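Local coordinates for exoribonuclease II, mitochondrial (Candida glabrata, PDB 6F3H), which is a 3'-to-5' exoribonuclease of the RNB family that degrades RNA in mitochondria as the nuclease component of the mtEXO degradosome, at residues A[272-276]-A[292-296]; A[296-300]-A[340-345]; A[482-488]-A[517-522]. The protein carries 1 engineered substitution. All coordinates share one frame; numbering follows the deposited sequence.

Interaction 1: A[272-276]-A[292-296]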
ATOM      1  N   GLU A 272       6.128 -32.142  26.025  1.00 53.83           N
ATOM      2  CA  GLU A 272       4.900 -31.364  25.935  1.00 56.08           C
ATOM      3  C   GLU A 272       4.354 -31.326  24.522  1.00 48.76           C
ATOM      4  O   GLU A 272       3.145 -31.215  24.333  1.00 47.68           O
ATOM      5  CB  GLU A 272       5.125 -29.978  26.495  1.00 65.01           C
ATOM      6  CG  GLU A 272       5.440 -30.105  27.952  1.00 74.35           C
ATOM      7  CD  GLU A 272       4.182 -30.370  28.748  1.00 86.33           C
ATOM      8  OE1 GLU A 272       3.443 -29.402  29.008  1.00 91.49           O
ATOM      9  OE2 GLU A 272       3.906 -31.551  29.075  1.00 90.76           O
ATOM     10  N   ILE A 273       5.222 -31.370  23.523  1.00 42.46           N
ATOM     11  CA  ILE A 273       4.747 -31.641  22.176  1.00 43.52           C
ATOM     12  C   ILE A 273       3.962 -32.938  22.170  1.00 48.23           C
ATOM     13  O   ILE A 273       2.867 -33.027  21.604  1.00 51.76           O
ATOM     14  CB  ILE A 273       5.942 -31.728  21.211  1.00 46.71           C
ATOM     15  CG1 ILE A 273       6.637 -30.382  21.064  1.00 41.97           C
ATOM     16  CG2 ILE A 273       5.507 -32.285  19.857  1.00 52.41           C
ATOM     17  CD1 ILE A 273       7.650 -30.361  19.944  1.00 41.84           C
ATOM     18  N   LYS A 274       4.512 -33.960  22.818  1.00 50.51           N
ATOM     19  CA  LYS A 274       3.914 -35.283  22.782  1.00 51.48           C
ATOM     20  C   LYS A 274       2.591 -35.306  23.529  1.00 47.48           C
ATOM     21  O   LYS A 274       1.611 -35.881  23.049  1.00 46.76           O
ATOM     22  CB  LYS A 274       4.887 -36.299  23.387  1.00 51.95           C
ATOM     23  CG  LYS A 274       6.085 -36.605  22.528  1.00 47.27           C
ATOM     24  CD  LYS A 274       7.143 -37.292  23.346  1.00 47.92           C
ATOM     25  CE  LYS A 274       8.444 -37.435  22.592  1.00 51.19           C
ATOM     26  NZ  LYS A 274       9.523 -37.742  23.570  1.00 57.82           N
ATOM     27  N   ALA A 275       2.551 -34.684  24.706  1.00 45.81           N
ATOM     28  CA  ALA A 275       1.322 -34.631  25.475  1.00 46.94           C
ATOM     29  C   ALA A 275       0.228 -33.927  24.689  1.00 55.00           C
ATOM     30  O   ALA A 275      -0.921 -34.381  24.660  1.00 66.58           O
ATOM     31  CB  ALA A 275       1.589 -33.920  26.798  1.00 46.25           C
ATOM     32  N   PHE A 276       0.581 -32.832  24.020  1.00 50.66           N
ATOM     33  CA  PHE A 276      -0.375 -32.075  23.216  1.00 48.66           C
ATOM     34  C   PHE A 276      -0.904 -32.899  22.055  1.00 47.97           C
ATOM     35  O   PHE A 276      -2.113 -32.976  21.832  1.00 45.67           O
ATOM     36  CB  PHE A 276       0.291 -30.804  22.708  1.00 52.38           C
ATOM     37  CG  PHE A 276      -0.566 -29.988  21.776  1.00 53.85           C
ATOM     38  CD1 PHE A 276      -1.440 -29.022  22.279  1.00 53.28           C
ATOM     39  CD2 PHE A 276      -0.480 -30.154  20.402  1.00 50.34           C
ATOM     40  CE1 PHE A 276      -2.237 -28.269  21.434  1.00 42.11           C
ATOM     41  CE2 PHE A 276      -1.263 -29.389  19.558  1.00 44.14           C
ATOM     42  CZ  PHE A 276      -2.145 -28.450  20.081  1.00 41.92           C
ATOM     43  N   TYR A 292      -2.726 -25.705  27.302  1.00 60.41           N
ATOM     44  CA  TYR A 292      -1.812 -25.382  26.227  1.00 52.87           C
ATOM     45  C   TYR A 292      -2.264 -24.169  25.448  1.00 50.75           C
ATOM     46  O   TYR A 292      -2.252 -24.194  24.219  1.00 42.27           O
ATOM     47  CB  TYR A 292      -1.677 -26.580  25.284  1.00 50.66           C
ATOM     48  CG  TYR A 292      -0.977 -27.772  25.901  1.00 53.73           C
ATOM     49  CD1 TYR A 292       0.369 -27.707  26.261  1.00 56.33           C
ATOM     50  CD2 TYR A 292      -1.655 -28.956  26.141  1.00 52.65           C
ATOM     51  CE1 TYR A 292       1.029 -28.805  26.836  1.00 58.62           C
ATOM     52  CE2 TYR A 292      -1.008 -30.058  26.721  1.00 55.28           C
ATOM     53  CZ  TYR A 292       0.327 -29.978  27.063  1.00 60.52           C
ATOM     54  OH  TYR A 292       0.944 -31.071  27.635  1.00 65.78           O
ATOM     55  N   ASP A 293      -2.649 -23.091  26.124  1.00 53.49           N
ATOM     56  CA  ASP A 293      -3.031 -21.943  25.316  1.00 58.11           C
ATOM     57  C   ASP A 293      -1.808 -21.308  24.678  1.00 55.41           C
ATOM     58  O   ASP A 293      -1.912 -20.702  23.602  1.00 53.20           O
ATOM     59  CB  ASP A 293      -3.817 -20.908  26.120  1.00 64.99           C
ATOM     60  CG  ASP A 293      -4.741 -20.055  25.220  1.00 70.34           C
ATOM     61  OD1 ASP A 293      -5.325 -20.610  24.258  1.00 72.39           O
ATOM     62  OD2 ASP A 293      -4.879 -18.830  25.455  1.00 70.57           O
ATOM     63  N   TYR A 294      -0.643 -21.446  25.303  1.00 50.63           N
ATOM     64  CA  TYR A 294       0.540 -20.909  24.653  1.00 50.36           C
ATOM     65  C   TYR A 294       0.790 -21.537  23.290  1.00 50.60           C
ATOM     66  O   TYR A 294       1.435 -20.918  22.442  1.00 51.64           O
ATOM     67  CB  TYR A 294       1.743 -21.069  25.560  1.00 49.92           C
ATOM     68  CG  TYR A 294       2.201 -22.483  25.808  1.00 54.29           C
ATOM     69  CD1 TYR A 294       1.599 -23.275  26.779  1.00 57.95           C
ATOM     70  CD2 TYR A 294       3.267 -23.012  25.107  1.00 51.66           C
ATOM     71  CE1 TYR A 294       2.043 -24.561  27.023  1.00 56.56           C
ATOM     72  CE2 TYR A 294       3.723 -24.294  25.342  1.00 51.39           C
ATOM     73  CZ  TYR A 294       3.117 -25.067  26.297  1.00 59.06           C
ATOM     74  OH  TYR A 294       3.611 -26.346  26.521  1.00 66.55           O
ATOM     75  N   ILE A 295       0.256 -22.724  23.034  1.00 50.04           N
ATOM     76  CA  ILE A 295       0.431 -23.292  21.709  1.00 41.50           C
ATOM     77  C   ILE A 295      -0.596 -22.750  20.745  1.00 48.09           C
ATOM     78  O   ILE A 295      -0.314 -22.552  19.562  1.00 52.66           O
ATOM     79  CB  ILE A 295       0.364 -24.821  21.765  1.00 41.64           C
ATOM     80  CG1 ILE A 295       1.464 -25.362  22.673  1.00 41.79           C
ATOM     81  CG2 ILE A 295       0.423 -25.400  20.369  1.00 41.47           C
ATOM     82  CD1 ILE A 295       1.644 -26.864  22.581  1.00 41.90           C
ATOM     83  N   ARG A 296      -1.808 -22.504  21.205  1.00 41.53           N
ATOM     84  CA  ARG A 296      -2.739 -21.888  20.289  1.00 41.42           C
ATOM     85  C   ARG A 296      -2.157 -20.583  19.804  1.00 45.80           C
ATOM     86  O   ARG A 296      -2.107 -20.322  18.598  1.00 47.93           O
ATOM     87  CB  ARG A 296      -4.080 -21.683  20.957  1.00 42.88           C
ATOM     88  CG  ARG A 296      -4.821 -22.960  21.096  1.00 44.56           C
ATOM     89  CD  ARG A 296      -6.264 -22.691  21.285  1.00 52.79           C
ATOM     90  NE  ARG A 296      -6.635 -22.079  22.548  1.00 55.60           N
ATOM     91  CZ  ARG A 296      -7.742 -22.424  23.194  1.00 59.71           C
ATOM     92  NH1 ARG A 296      -8.522 -23.366  22.686  1.00 61.49           N
ATOM     93  NH2 ARG A 296      -8.074 -21.850  24.337  1.00 61.34           N
TER

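Interaction 2: A[296-300]-A[340-345]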
ATOM      1  N   ARG A 296      -1.808 -22.504  21.205  1.00 41.53           N
ATOM      2  CA  ARG A 296      -2.739 -21.888  20.289  1.00 41.42           C
ATOM      3  C   ARG A 296      -2.157 -20.583  19.804  1.00 45.80           C
ATOM      4  O   ARG A 296      -2.107 -20.322  18.598  1.00 47.93           O
ATOM      5  CB  ARG A 296      -4.080 -21.683  20.957  1.00 42.88           C
ATOM      6  CG  ARG A 296      -4.821 -22.960  21.096  1.00 44.56           C
ATOM      7  CD  ARG A 296      -6.264 -22.691  21.285  1.00 52.79           C
ATOM      8  NE  ARG A 296      -6.635 -22.079  22.548  1.00 55.60           N
ATOM      9  CZ  ARG A 296      -7.742 -22.424  23.194  1.00 59.71           C
ATOM     10  NH1 ARG A 296      -8.522 -23.366  22.686  1.00 61.49           N
ATOM     11  NH2 ARG A 296      -8.074 -21.850  24.337  1.00 61.34           N
ATOM     12  N   THR A 297      -1.622 -19.800  20.744  1.00 44.14           N
ATOM     13  CA  THR A 297      -0.934 -18.557  20.417  1.00 42.97           C
ATOM     14  C   THR A 297       0.092 -18.774  19.329  1.00 44.16           C
ATOM     15  O   THR A 297       0.212 -17.983  18.391  1.00 49.48           O
ATOM     16  CB  THR A 297      -0.237 -18.004  21.648  1.00 45.66           C
ATOM     17  OG1 THR A 297      -1.204 -17.644  22.634  1.00 47.39           O
ATOM     18  CG2 THR A 297       0.559 -16.793  21.265  1.00 40.92           C
ATOM     19  N   LEU A 298       0.882 -19.822  19.467  1.00 45.34           N
ATOM     20  CA  LEU A 298       1.940 -20.047  18.504  1.00 43.20           C
ATOM     21  C   LEU A 298       1.361 -20.312  17.128  1.00 40.52           C
ATOM     22  O   LEU A 298       1.747 -19.664  16.153  1.00 52.40           O
ATOM     23  CB  LEU A 298       2.804 -21.206  18.978  1.00 40.76           C
ATOM     24  CG  LEU A 298       3.489 -21.972  17.868  1.00 50.38           C
ATOM     25  CD1 LEU A 298       4.609 -21.151  17.283  1.00 50.47           C
ATOM     26  CD2 LEU A 298       4.053 -23.207  18.458  1.00 40.84           C
ATOM     27  N   LEU A 299       0.380 -21.213  17.039  1.00 40.65           N
ATOM     28  CA  LEU A 299      -0.253 -21.485  15.754  1.00 41.50           C
ATOM     29  C   LEU A 299      -0.851 -20.224  15.180  1.00 40.47           C
ATOM     30  O   LEU A 299      -0.771 -19.960  13.976  1.00 40.34           O
ATOM     31  CB  LEU A 299      -1.360 -22.504  15.917  1.00 45.47           C
ATOM     32  CG  LEU A 299      -0.886 -23.832  16.448  1.00 47.70           C
ATOM     33  CD1 LEU A 299      -2.110 -24.625  16.898  1.00 41.15           C
ATOM     34  CD2 LEU A 299      -0.074 -24.530  15.385  1.00 40.84           C
ATOM     35  N   ASN A 300      -1.437 -19.424  16.046  1.00 40.53           N
ATOM     36  CA  ASN A 300      -2.026 -18.180  15.613  1.00 45.68           C
ATOM     37  C   ASN A 300      -0.973 -17.261  15.016  1.00 51.57           C
ATOM     38  O   ASN A 300      -1.121 -16.788  13.884  1.00 54.77           O
ATOM     39  CB  ASN A 300      -2.730 -17.551  16.799  1.00 49.75           C
ATOM     40  CG  ASN A 300      -3.432 -16.300  16.440  1.00 57.59           C
ATOM     41  OD1 ASN A 300      -4.271 -16.275  15.554  1.00 58.75           O
ATOM     42  ND2 ASN A 300      -3.102 -15.233  17.139  1.00 68.40           N
ATOM     43  N   LEU A 340      -5.738 -26.386  11.995  1.00 41.39           N
ATOM     44  CA  LEU A 340      -5.587 -26.956  13.317  1.00 41.49           C
ATOM     45  C   LEU A 340      -6.105 -26.004  14.366  1.00 41.52           C
ATOM     46  O   LEU A 340      -6.903 -26.375  15.222  1.00 41.73           O
ATOM     47  CB  LEU A 340      -4.132 -27.256  13.582  1.00 41.37           C
ATOM     48  CG  LEU A 340      -4.055 -27.836  14.977  1.00 45.26           C
ATOM     49  CD1 LEU A 340      -4.796 -29.141  15.000  1.00 50.95           C
ATOM     50  CD2 LEU A 340      -2.637 -28.050  15.380  1.00 43.03           C
ATOM     51  N   LEU A 341      -5.649 -24.768  14.307  1.00 43.94           N
ATOM     52  CA  LEU A 341      -6.057 -23.779  15.283  1.00 41.38           C
ATOM     53  C   LEU A 341      -7.568 -23.656  15.308  1.00 46.70           C
ATOM     54  O   LEU A 341      -8.178 -23.574  16.378  1.00 52.45           O
ATOM     55  CB  LEU A 341      -5.408 -22.457  14.935  1.00 41.14           C
ATOM     56  CG  LEU A 341      -5.652 -21.360  15.935  1.00 45.84           C
ATOM     57  CD1 LEU A 341      -5.574 -21.856  17.349  1.00 41.36           C
ATOM     58  CD2 LEU A 341      -4.635 -20.344  15.680  1.00 48.59           C
ATOM     59  N   VAL A 342      -8.189 -23.672  14.136  1.00 43.70           N
ATOM     60  CA  VAL A 342      -9.641 -23.692  14.082  1.00 44.81           C
ATOM     61  C   VAL A 342     -10.162 -24.909  14.821  1.00 47.86           C
ATOM     62  O   VAL A 342     -11.133 -24.839  15.576  1.00 50.75           O
ATOM     63  CB  VAL A 342     -10.114 -23.699  12.617  1.00 46.25           C
ATOM     64  CG1 VAL A 342     -11.479 -24.355  12.492  1.00 42.16           C
ATOM     65  CG2 VAL A 342     -10.126 -22.301  12.035  1.00 48.74           C
ATOM     66  N   GLU A 343      -9.492 -26.027  14.652  1.00 51.54           N
ATOM     67  CA  GLU A 343     -10.000 -27.268  15.193  1.00 51.84           C
ATOM     68  C   GLU A 343      -9.941 -27.292  16.710  1.00 51.97           C
ATOM     69  O   GLU A 343     -10.706 -28.014  17.348  1.00 54.63           O
ATOM     70  CB  GLU A 343      -9.210 -28.412  14.598  1.00 53.81           C
ATOM     71  CG  GLU A 343      -9.736 -29.725  14.959  1.00 66.12           C
ATOM     72  CD  GLU A 343      -9.025 -30.810  14.212  1.00 79.30           C
ATOM     73  OE1 GLU A 343      -8.756 -30.604  13.008  1.00 87.40           O
ATOM     74  OE2 GLU A 343      -8.724 -31.857  14.824  1.00 79.86           O
ATOM     75  N   ILE A 344      -9.040 -26.531  17.305  1.00 54.70           N
ATOM     76  CA  ILE A 344      -8.824 -26.576  18.740  1.00 53.02           C
ATOM     77  C   ILE A 344      -9.287 -25.296  19.428  1.00 56.75           C
ATOM     78  O   ILE A 344      -8.868 -25.025  20.550  1.00 53.22           O
ATOM     79  CB  ILE A 344      -7.353 -26.849  19.043  1.00 54.11           C
ATOM     80  CG1 ILE A 344      -6.536 -25.748  18.377  1.00 57.69           C
ATOM     81  CG2 ILE A 344      -6.973 -28.213  18.519  1.00 42.25           C
ATOM     82  CD1 ILE A 344      -5.175 -25.584  18.943  1.00 59.64           C
ATOM     83  N   SER A 345     -10.179 -24.537  18.802  1.00 62.98           N
ATOM     84  CA  SER A 345     -10.701 -23.276  19.311  1.00 65.64           C
ATOM     85  C   SER A 345     -12.219 -23.288  19.204  1.00 68.48           C
ATOM     86  O   SER A 345     -12.785 -24.040  18.402  1.00 70.58           O
ATOM     87  CB  SER A 345     -10.133 -22.075  18.534  1.00 64.31           C
ATOM     88  OG  SER A 345      -8.718 -22.095  18.466  1.00 66.47           O
TER

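Interaction 3: A[482-488]-A[517-522]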
ATOM      1  N   GLY A 482     -22.718  15.467   2.813  1.00 57.13           N
ATOM      2  CA  GLY A 482     -23.868  14.678   2.463  1.00 57.31           C
ATOM      3  C   GLY A 482     -25.013  14.712   3.440  1.00 63.44           C
ATOM      4  O   GLY A 482     -26.018  14.038   3.200  1.00 67.07           O
ATOM      5  N   LYS A 483     -24.910  15.478   4.520  1.00 65.85           N
ATOM      6  CA  LYS A 483     -25.984  15.586   5.502  1.00 67.02           C
ATOM      7  C   LYS A 483     -26.911  16.759   5.130  1.00 66.46           C
ATOM      8  O   LYS A 483     -26.545  17.934   5.280  1.00 65.97           O
ATOM      9  CB  LYS A 483     -25.368  15.683   6.897  1.00 70.86           C
ATOM     10  CG  LYS A 483     -24.419  14.496   7.163  1.00 74.54           C
ATOM     11  CD  LYS A 483     -23.958  14.342   8.617  1.00 80.09           C
ATOM     12  CE  LYS A 483     -23.046  13.107   8.767  1.00 80.66           C
ATOM     13  NZ  LYS A 483     -23.037  12.519  10.147  1.00 80.90           N
ATOM     14  N   HIS A 484     -28.107  16.422   4.618  1.00 67.92           N
ATOM     15  CA  HIS A 484     -29.052  17.382   4.025  1.00 63.03           C
ATOM     16  C   HIS A 484     -29.471  18.450   5.018  1.00 60.64           C
ATOM     17  O   HIS A 484     -29.812  18.142   6.165  1.00 58.62           O
ATOM     18  CB  HIS A 484     -30.301  16.648   3.487  1.00 61.54           C
ATOM     19  CG  HIS A 484     -31.182  17.470   2.561  1.00 69.24           C
ATOM     20  ND1 HIS A 484     -30.680  18.301   1.576  1.00 68.79           N
ATOM     21  CD2 HIS A 484     -32.534  17.525   2.433  1.00 69.27           C
ATOM     22  CE1 HIS A 484     -31.679  18.857   0.911  1.00 68.03           C
ATOM     23  NE2 HIS A 484     -32.816  18.400   1.409  1.00 69.89           N
ATOM     24  N   ASP A 485     -29.498  19.697   4.547  1.00 64.44           N
ATOM     25  CA  ASP A 485     -29.861  20.827   5.388  1.00 74.44           C
ATOM     26  C   ASP A 485     -29.041  20.824   6.659  1.00 78.46           C
ATOM     27  O   ASP A 485     -29.567  20.934   7.765  1.00 82.31           O
ATOM     28  CB  ASP A 485     -31.346  20.842   5.737  1.00 80.05           C
ATOM     29  CG  ASP A 485     -32.203  20.982   4.546  1.00 81.99           C
ATOM     30  OD1 ASP A 485     -31.996  22.004   3.837  1.00 81.18           O
ATOM     31  OD2 ASP A 485     -33.053  20.092   4.326  1.00 81.85           O
ATOM     32  N   ARG A 486     -27.743  20.632   6.525  1.00 75.60           N
ATOM     33  CA  ARG A 486     -26.899  20.913   7.665  1.00 71.20           C
ATOM     34  C   ARG A 486     -25.799  21.814   7.197  1.00 68.98           C
ATOM     35  O   ARG A 486     -25.124  21.486   6.224  1.00 69.80           O
ATOM     36  CB  ARG A 486     -26.306  19.692   8.281  1.00 77.43           C
ATOM     37  CG  ARG A 486     -27.343  18.662   8.643  1.00 93.05           C
ATOM     38  CD  ARG A 486     -27.209  17.865   9.998  1.00106.41           C
ATOM     39  NE  ARG A 486     -28.588  17.525  10.493  1.00120.11           N
ATOM     40  CZ  ARG A 486     -29.465  18.094  11.357  1.00130.25           C
ATOM     41  NH1 ARG A 486     -29.232  19.129  12.176  1.00135.09           N
ATOM     42  NH2 ARG A 486     -30.677  17.534  11.411  1.00131.02           N
ATOM     43  N   LYS A 487     -25.615  22.928   7.896  1.00 68.63           N
ATOM     44  CA  LYS A 487     -24.552  23.842   7.531  1.00 66.29           C
ATOM     45  C   LYS A 487     -23.244  23.068   7.715  1.00 65.13           C
ATOM     46  O   LYS A 487     -22.984  22.491   8.778  1.00 60.55           O
ATOM     47  CB  LYS A 487     -24.652  25.127   8.353  1.00 69.44           C
ATOM     48  CG  LYS A 487     -23.627  25.311   9.412  1.00 80.54           C
ATOM     49  CD  LYS A 487     -23.388  26.768   9.680  1.00 87.33           C
ATOM     50  CE  LYS A 487     -22.254  26.941  10.673  1.00 90.02           C
ATOM     51  NZ  LYS A 487     -21.681  28.317  10.649  1.00 90.21           N
ATOM     52  N   THR A 488     -22.497  22.941   6.625  1.00 64.83           N
ATOM     53  CA  THR A 488     -21.428  21.958   6.507  1.00 62.48           C
ATOM     54  C   THR A 488     -20.191  22.619   5.918  1.00 64.25           C
ATOM     55  O   THR A 488     -20.204  23.065   4.767  1.00 65.17           O
ATOM     56  CB  THR A 488     -21.881  20.785   5.638  1.00 63.79           C
ATOM     57  OG1 THR A 488     -22.844  20.014   6.372  1.00 69.59           O
ATOM     58  CG2 THR A 488     -20.708  19.912   5.260  1.00 58.10           C
ATOM     59  N   GLY A 517     -15.534  27.064   2.598  1.00 53.99           N
ATOM     60  CA  GLY A 517     -16.930  27.337   2.316  1.00 56.81           C
ATOM     61  C   GLY A 517     -17.958  26.773   3.278  1.00 59.16           C
ATOM     62  O   GLY A 517     -17.609  26.277   4.354  1.00 61.28           O
ATOM     63  N   ILE A 518     -19.240  26.886   2.909  1.00 54.17           N
ATOM     64  CA  ILE A 518     -20.349  26.262   3.617  1.00 50.11           C
ATOM     65  C   ILE A 518     -21.351  25.849   2.558  1.00 52.08           C
ATOM     66  O   ILE A 518     -21.526  26.524   1.540  1.00 56.29           O
ATOM     67  CB  ILE A 518     -21.046  27.174   4.656  1.00 50.89           C
ATOM     68  CG1 ILE A 518     -20.074  27.682   5.699  1.00 55.32           C
ATOM     69  CG2 ILE A 518     -22.186  26.455   5.379  1.00 50.09           C
ATOM     70  CD1 ILE A 518     -20.652  28.787   6.541  1.00 59.65           C
ATOM     71  N   VAL A 519     -22.011  24.728   2.804  1.00 47.65           N
ATOM     72  CA  VAL A 519     -22.995  24.184   1.890  1.00 50.56           C
ATOM     73  C   VAL A 519     -24.040  23.511   2.755  1.00 52.64           C
ATOM     74  O   VAL A 519     -23.780  23.161   3.905  1.00 51.56           O
ATOM     75  CB  VAL A 519     -22.356  23.167   0.921  1.00 50.23           C
ATOM     76  CG1 VAL A 519     -21.293  23.816   0.055  1.00 43.89           C
ATOM     77  CG2 VAL A 519     -21.759  22.047   1.713  1.00 49.39           C
ATOM     78  N   SER A 520     -25.242  23.348   2.222  1.00 51.74           N
ATOM     79  CA  SER A 520     -26.212  22.649   3.051  1.00 52.40           C
ATOM     80  C   SER A 520     -27.250  21.925   2.221  1.00 50.88           C
ATOM     81  O   SER A 520     -28.046  21.154   2.758  1.00 49.99           O
ATOM     82  CB  SER A 520     -26.894  23.620   4.009  1.00 64.96           C
ATOM     83  OG  SER A 520     -27.057  24.890   3.397  1.00 76.77           O
ATOM     84  N   ASN A 521     -27.250  22.134   0.918  1.00 51.88           N
ATOM     85  CA  ASN A 521     -28.245  21.491   0.078  1.00 54.22           C
ATOM     86  C   ASN A 521     -27.567  20.320  -0.600  1.00 53.18           C
ATOM     87  O   ASN A 521     -26.841  20.500  -1.575  1.00 55.29           O
ATOM     88  CB  ASN A 521     -28.810  22.467  -0.939  1.00 60.76           C
ATOM     89  CG  ASN A 521     -29.894  21.848  -1.803  1.00 60.56           C
ATOM     90  OD1 ASN A 521     -30.525  20.851  -1.424  1.00 58.27           O
ATOM     91  ND2 ASN A 521     -30.112  22.434  -2.975  1.00 57.31           N
ATOM     92  N   PHE A 522     -27.839  19.116  -0.104  1.00 55.59           N
ATOM     93  CA  PHE A 522     -27.221  17.877  -0.595  1.00 54.37           C
ATOM     94  C   PHE A 522     -28.273  16.950  -1.198  1.00 58.48           C
ATOM     95  O   PHE A 522     -28.926  16.193  -0.460  1.00 62.75           O
ATOM     96  CB  PHE A 522     -26.507  17.122   0.525  1.00 50.55           C
ATOM     97  CG  PHE A 522     -25.329  17.824   1.135  1.00 53.96           C
ATOM     98  CD1 PHE A 522     -24.185  18.108   0.396  1.00 52.24           C
ATOM     99  CD2 PHE A 522     -25.355  18.145   2.489  1.00 57.62           C
ATOM    100  CE1 PHE A 522     -23.104  18.732   0.998  1.00 50.86           C
ATOM    101  CE2 PHE A 522     -24.287  18.760   3.082  1.00 54.58           C
ATOM    102  CZ  PHE A 522     -23.158  19.048   2.338  1.00 50.24           C
TER

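Interaction 1: A[272-276]-A[292-296]
F276 and Y292 meet in an offset edge-to-face pair where helix 251-281 packs against the start of helix 293-303, a helix-helix contact in an all-helical part of the chain. The buried half is aromatic and aliphatic. The edge of F276 turns toward the face of Y292, with ring planes at 90° and centroids 5.7 Å apart, and F276 CB sits over the centre of the tyrosine ring as a CH-pi donor. With chi1 at 176°, the F276 ring leaves helix 251-281 on the side of I295. There I295 CD1 lies over one face of the phenylalanine, 4.2 Å from the ring centroid, while I320 of helix 311-322 and I288 of helix 285-291 also touch F276. A flat ring and a branched aliphatic chain suit this buried place because neither brings a polar atom to bury.

Toward the solvent side the contact loosens and becomes polar. Partly exposed A275 is small enough to let the phenol end of Y292 approach the helix, and A275 CB lies 4.1 Å from Y292 CZ. Beyond it the hydroxyl reaches the carboxylate of E272, whose stronger partner is R264 in a salt bridge. Y292 OH lies 3.3 Å from E272 OE1 and from E272 OE2, at best a weak bond.

Interaction 2: A[296-300]-A[340-345]
R296 lays its side chain across L341 and I344 at the end of helix 334-343, where this helix packs against helix 293-303 and its last turn opens into a loop; helix-helix packing is joined here to a side chain binding a carbonyl near a helix C-terminus. R296 CB lies 3.9 Å from L341 CD1. CG moves on to I344, passing CD1, and CD comes near S345 OG as well as the I344 carbonyl. The bend at chi3 (-69°) turns the tip, and NH1 donates to I344 O at 2.7 Å, with the oxygen in the guanidinium plane and the donor in the carbonyl plane. I344 is the first residue to leave helical backbone angles, consistent with its carbonyl being available to R296. NE, one atom before CZ, forms a salt bridge with D293 OD1, one turn back, which helps fix the rotation of the guanidinium. Arginine suits the site because its long aliphatic part covers leucine and isoleucine while its tip stays polar.

Beneath that chain the packing is mostly apolar. L299 CD1 touches both L340 CD2 and I344 CD1 at 3.8 Å, and L299 CB lies 3.9 Å from L341 CD2. The same L341 methyl also touches N300, 3.6 Å from N300 CB. The helix end is finished within its own segment: L341 O accepts from I344 N and, from the opposite face of its plane, from S345 OG at 2.6 Å.

Interaction 3: A[482-488]-A[517-522]
F522 places CG beside its backbone N (chi1 -65°), which directs the ring at G482, while H484 carries CG anti to its own N (chi1 -166°) and so swings its imidazole alongside the backbone of F522. G482 CA lies over the face of the phenylalanine, 3.9 Å from the ring centroid, and K483 O and T488 CB stand at the ring's edge. Glycine suits the place because, at its positive phi (88°), a CB would press on the carbonyl O of the preceding residue. On the solvent side, F522 N donates a weak bond to H484 ND1 at 3.4 Å, and N521 OD1 also lies at the imidazole edge; the amide ND2 of N521 is bonded to D394 O.

Backbone bonds continue the contact toward the strand. D485 N meets S520 O at 2.7 Å. T488 and V519 form an antiparallel hydrogen-bonded pair, with V519 N donating to T488 O at 3.1 Å and T488 N giving a weaker bond to V519 O. T488 OG1 turns back to R486 O at 2.7 Å, so a threonine serves both strand and loop: its hydroxyl ties the loop, and its CG2 packs on F522 CZ.

The T488-V519 pair lies at the end of the ladder of strands 488-499 and 505-519 of the RNB domain, and the D485 bond carries contact on into the loop after helix 473-479. This loop brings G482 within about 8 Å of the side chain of D401, which binds magnesium together with D410, while strand 505-519 pairs on its other flank with strand 390-391.

Overall arrangement
Interactions 1 and 2 belong to one helical region and share helix 293-303: its start packs on helix 251-281 in the first, and its next turn packs on the end of helix 334-343 in the second. Their centres are 10 Å apart, and R296 lies in both ranges. Each pairs a buried apolar centre with a polar border, aromatic in 272-276/292-296 and leucine-rich in 296-300/340-345. Interaction 3 lies on the nuclease domain near the magnesium site, its centre about 59 Å from that of interaction 1 and about 50 Å from that of interaction 2. There an exposed loop meets a strand end, and main-chain hydrogen bonds carry much of the contact, beside a buried F522.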